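Local coordinates for putative potassium transport protein (Staphylococcus aureus 08BA02176, PDB 4XTT), which binds the second messenger c-di-AMP through its RCK_C (TrkA-C) domain and, as the KtrA subunit, probably regulates potassium uptake by the Ktr system, at the interface of chains A and B. Residues are numbered along the deposited sequence; one frame, centred on the assembly and turned at random. Chains: chain A/B, Putative potassium transport protein.

The interface of chains A and B. Residues chain A 1-5, 8; chain B 8, 45, 53, 55, 70.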
ATOM      1  N   ALA A   1      -6.004  -3.539 -14.261  1.00 59.05           N
ATOM      2  CA  ALA A   1      -4.856  -3.938 -13.479  1.00 47.60           C
ATOM      3  C   ALA A   1      -4.843  -3.417 -12.059  1.00 67.47           C
ATOM      4  O   ALA A   1      -3.836  -3.070 -11.517  1.00 50.35           O
ATOM      5  CB  ALA A   1      -3.575  -3.571 -14.186  1.00 66.96           C
ATOM      6  N   SER A   2      -6.009  -3.385 -11.467  1.00 80.58           N
ATOM      7  CA  SER A   2      -6.190  -3.334 -10.038  1.00 40.92           C
ATOM      8  C   SER A   2      -6.537  -4.724  -9.526  1.00 50.97           C
ATOM      9  O   SER A   2      -6.502  -4.976  -8.340  1.00 38.03           O
ATOM     10  CB  SER A   2      -7.256  -2.303  -9.697  1.00 47.27           C
ATOM     11  OG  SER A   2      -8.450  -2.844  -9.220  1.00 43.38           O
ATOM     12  N   ALA A   3      -6.848  -5.611 -10.460  1.00 49.76           N
ATOM     13  CA  ALA A   3      -7.215  -6.979 -10.225  1.00 56.81           C
ATOM     14  C   ALA A   3      -6.009  -7.845 -10.346  1.00 42.37           C
ATOM     15  O   ALA A   3      -5.956  -8.902  -9.780  1.00 37.74           O
ATOM     16  CB  ALA A   3      -8.247  -7.398 -11.237  1.00 56.06           C
ATOM     17  N   SER A   4      -5.033  -7.367 -11.087  1.00 38.43           N
ATOM     18  CA  SER A   4      -3.782  -8.023 -11.175  1.00 29.98           C
ATOM     19  C   SER A   4      -3.214  -8.078  -9.811  1.00 33.08           C
ATOM     20  O   SER A   4      -2.479  -8.953  -9.503  1.00 49.24           O
ATOM     21  CB  SER A   4      -2.849  -7.283 -12.093  1.00 41.13           C
ATOM     22  OG  SER A   4      -2.755  -5.949 -11.720  1.00 62.07           O
ATOM     23  N   VAL A   5      -3.571  -7.136  -8.979  1.00 35.91           N
ATOM     24  CA  VAL A   5      -3.118  -7.144  -7.597  1.00 32.70           C
ATOM     25  C   VAL A   5      -3.938  -8.175  -6.854  1.00 33.00           C
ATOM     26  O   VAL A   5      -3.418  -8.962  -6.070  1.00 38.09           O
ATOM     27  CB  VAL A   5      -3.297  -5.777  -6.906  1.00 30.90           C
ATOM     28  CG1 VAL A   5      -3.066  -5.911  -5.403  1.00 21.62           C
ATOM     29  CG2 VAL A   5      -2.375  -4.732  -7.526  1.00 18.86           C
ATOM     30  N   TYR A   8      -3.100 -11.879  -7.987  1.00 43.10           N
ATOM     31  CA  TYR A   8      -1.886 -12.397  -7.380  1.00 41.41           C
ATOM     32  C   TYR A   8      -2.148 -12.936  -5.974  1.00 44.94           C
ATOM     33  O   TYR A   8      -1.717 -14.031  -5.628  1.00 51.33           O
ATOM     34  CB  TYR A   8      -0.809 -11.303  -7.337  1.00 40.22           C
ATOM     35  CG  TYR A   8       0.431 -11.702  -6.560  1.00 39.54           C
ATOM     36  CD1 TYR A   8       1.417 -12.485  -7.142  1.00 40.29           C
ATOM     37  CD2 TYR A   8       0.610 -11.295  -5.243  1.00 37.72           C
ATOM     38  CE1 TYR A   8       2.539 -12.855  -6.439  1.00 30.12           C
ATOM     39  CE2 TYR A   8       1.732 -11.661  -4.531  1.00 42.00           C
ATOM     40  CZ  TYR A   8       2.695 -12.442  -5.135  1.00 46.62           C
ATOM     41  OH  TYR A   8       3.826 -12.810  -4.439  1.00 33.27           O
TER
ATOM     42  N   TYR B   8     -11.557  -4.135  -0.699  1.00 31.91           N
ATOM     43  CA  TYR B   8     -10.605  -3.788  -1.745  1.00 30.02           C
ATOM     44  C   TYR B   8     -11.340  -3.461  -3.047  1.00 40.53           C
ATOM     45  O   TYR B   8     -11.035  -2.455  -3.694  1.00 34.55           O
ATOM     46  CB  TYR B   8      -9.616  -4.925  -1.990  1.00 28.78           C
ATOM     47  CG  TYR B   8      -8.680  -4.673  -3.161  1.00 34.86           C
ATOM     48  CD1 TYR B   8      -7.517  -3.928  -3.001  1.00 25.80           C
ATOM     49  CD2 TYR B   8      -8.979  -5.150  -4.430  1.00 37.21           C
ATOM     50  CE1 TYR B   8      -6.665  -3.694  -4.066  1.00 36.79           C
ATOM     51  CE2 TYR B   8      -8.136  -4.914  -5.502  1.00 37.46           C
ATOM     52  CZ  TYR B   8      -6.981  -4.187  -5.317  1.00 41.14           C
ATOM     53  OH  TYR B   8      -6.144  -3.954  -6.391  1.00 35.86           O
ATOM     54  N   ILE B  45       1.422   0.152  -4.307  1.00 26.53           N
ATOM     55  CA  ILE B  45       0.892  -1.138  -3.894  1.00 22.34           C
ATOM     56  C   ILE B  45       1.800  -2.299  -4.269  1.00 25.36           C
ATOM     57  O   ILE B  45       2.013  -3.205  -3.463  1.00 35.61           O
ATOM     58  CB  ILE B  45      -0.503  -1.373  -4.520  1.00 26.06           C
ATOM     59  CG1 ILE B  45      -1.453  -0.231  -4.143  1.00 22.04           C
ATOM     60  CG2 ILE B  45      -1.089  -2.713  -4.079  1.00 26.74           C
ATOM     61  CD1 ILE B  45      -2.803  -0.325  -4.830  1.00 23.29           C
ATOM     62  N   PHE B  53       5.837 -10.620  -9.768  1.00 44.02           N
ATOM     63  CA  PHE B  53       4.958  -9.680  -9.095  1.00 33.48           C
ATOM     64  C   PHE B  53       5.490  -9.393  -7.702  1.00 37.63           C
ATOM     65  O   PHE B  53       5.368 -10.220  -6.794  1.00 35.37           O
ATOM     66  CB  PHE B  53       3.536 -10.232  -9.020  1.00 28.96           C
ATOM     67  CG  PHE B  53       2.490  -9.171  -8.857  1.00 41.58           C
ATOM     68  CD1 PHE B  53       1.931  -8.566  -9.970  1.00 25.26           C
ATOM     69  CD2 PHE B  53       2.076  -8.768  -7.597  1.00 34.53           C
ATOM     70  CE1 PHE B  53       0.977  -7.583  -9.832  1.00 39.31           C
ATOM     71  CE2 PHE B  53       1.123  -7.787  -7.452  1.00 32.34           C
ATOM     72  CZ  PHE B  53       0.571  -7.191  -8.572  1.00 39.27           C
ATOM     73  N   ILE B  55       4.794  -7.815  -4.467  1.00 33.52           N
ATOM     74  CA  ILE B  55       3.760  -7.217  -3.635  1.00 20.98           C
ATOM     75  C   ILE B  55       4.426  -6.497  -2.470  1.00 24.16           C
ATOM     76  O   ILE B  55       5.496  -6.909  -2.017  1.00 42.30           O
ATOM     77  CB  ILE B  55       2.760  -8.272  -3.120  1.00 35.96           C
ATOM     78  CG1 ILE B  55       1.418  -7.622  -2.814  1.00 46.84           C
ATOM     79  CG2 ILE B  55       3.295  -9.004  -1.901  1.00 42.74           C
ATOM     80  CD1 ILE B  55       0.770  -7.001  -4.027  1.00 41.06           C
ATOM     81  N   ILE B  70       2.339  -0.147  -9.573  1.00 26.50           N
ATOM     82  CA  ILE B  70       0.890  -0.109  -9.387  1.00 35.08           C
ATOM     83  C   ILE B  70       0.534   0.860  -8.241  1.00 32.54           C
ATOM     84  O   ILE B  70       0.952   0.680  -7.098  1.00 25.83           O
ATOM     85  CB  ILE B  70       0.324  -1.507  -9.131  1.00 31.45           C
ATOM     86  CG1 ILE B  70       0.841  -2.472 -10.200  1.00 29.26           C
ATOM     87  CG2 ILE B  70      -1.191  -1.466  -9.129  1.00 19.06           C
ATOM     88  CD1 ILE B  70       0.331  -3.887 -10.058  1.00 45.18           C
TER
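A:Tyr8 and A:Val5, on the N-terminal helix 3-11 of one RCK_C domain, pack against the sheet of the other copy at B:Phe53, B:Ile55, B:Ile45 and B:Ile70. The contact is mainly apolar. The rings of A:Tyr8 and B:Phe53 are offset and nearly parallel, their planes tilted by roughly 25°. CD2 of B:Phe53 lies over one face of A:Tyr8, toward the rim, 3.5 Å from CG of A:Tyr8. In return, the CB methylene of A:Tyr8 lies over one face of the B:Phe53 ring, near the rim. CG of A:Tyr8 is anti to the backbone N (chi1 173°), which carries the ring away from the helix and over the strand. Its far edge reaches B:Ile55, with CE2 of A:Tyr8 3.8 Å from CB of B:Ile55.

The tip of B:Phe53 points at the helix backbone. Its CZ sits 3.8 Å from CA of A:Val5 and also nears the carbonyl O of A:Ser4. The two methyls of A:Val5 lean toward different partners. CG2, beside the backbone N, meets CD1 of B:Ile70 at 3.8 Å and also lies at the edge of the B:Phe53 ring. CG1, anti to the backbone N (chi1 169°), meets CG2 of B:Ile45 at 4.0 Å.

B:Tyr8 crosses A:Val5 at about a right angle. Its OH end lies near the A:Val5 side chain. The exact position is doubtful, because the OH is modelled implausibly close to the carbonyl O of A:Ser2.

This patch is part of a larger interface of the deposited pair, not an exact two-fold. The structure alone does not show whether this is the physiological dimer. The site joins the N-terminal loop and helix 3-11 of chain A to strands 43-49, 52-55 and 68-72 of chain B, and B:Tyr8 reaches in from helix 3-12 of chain B.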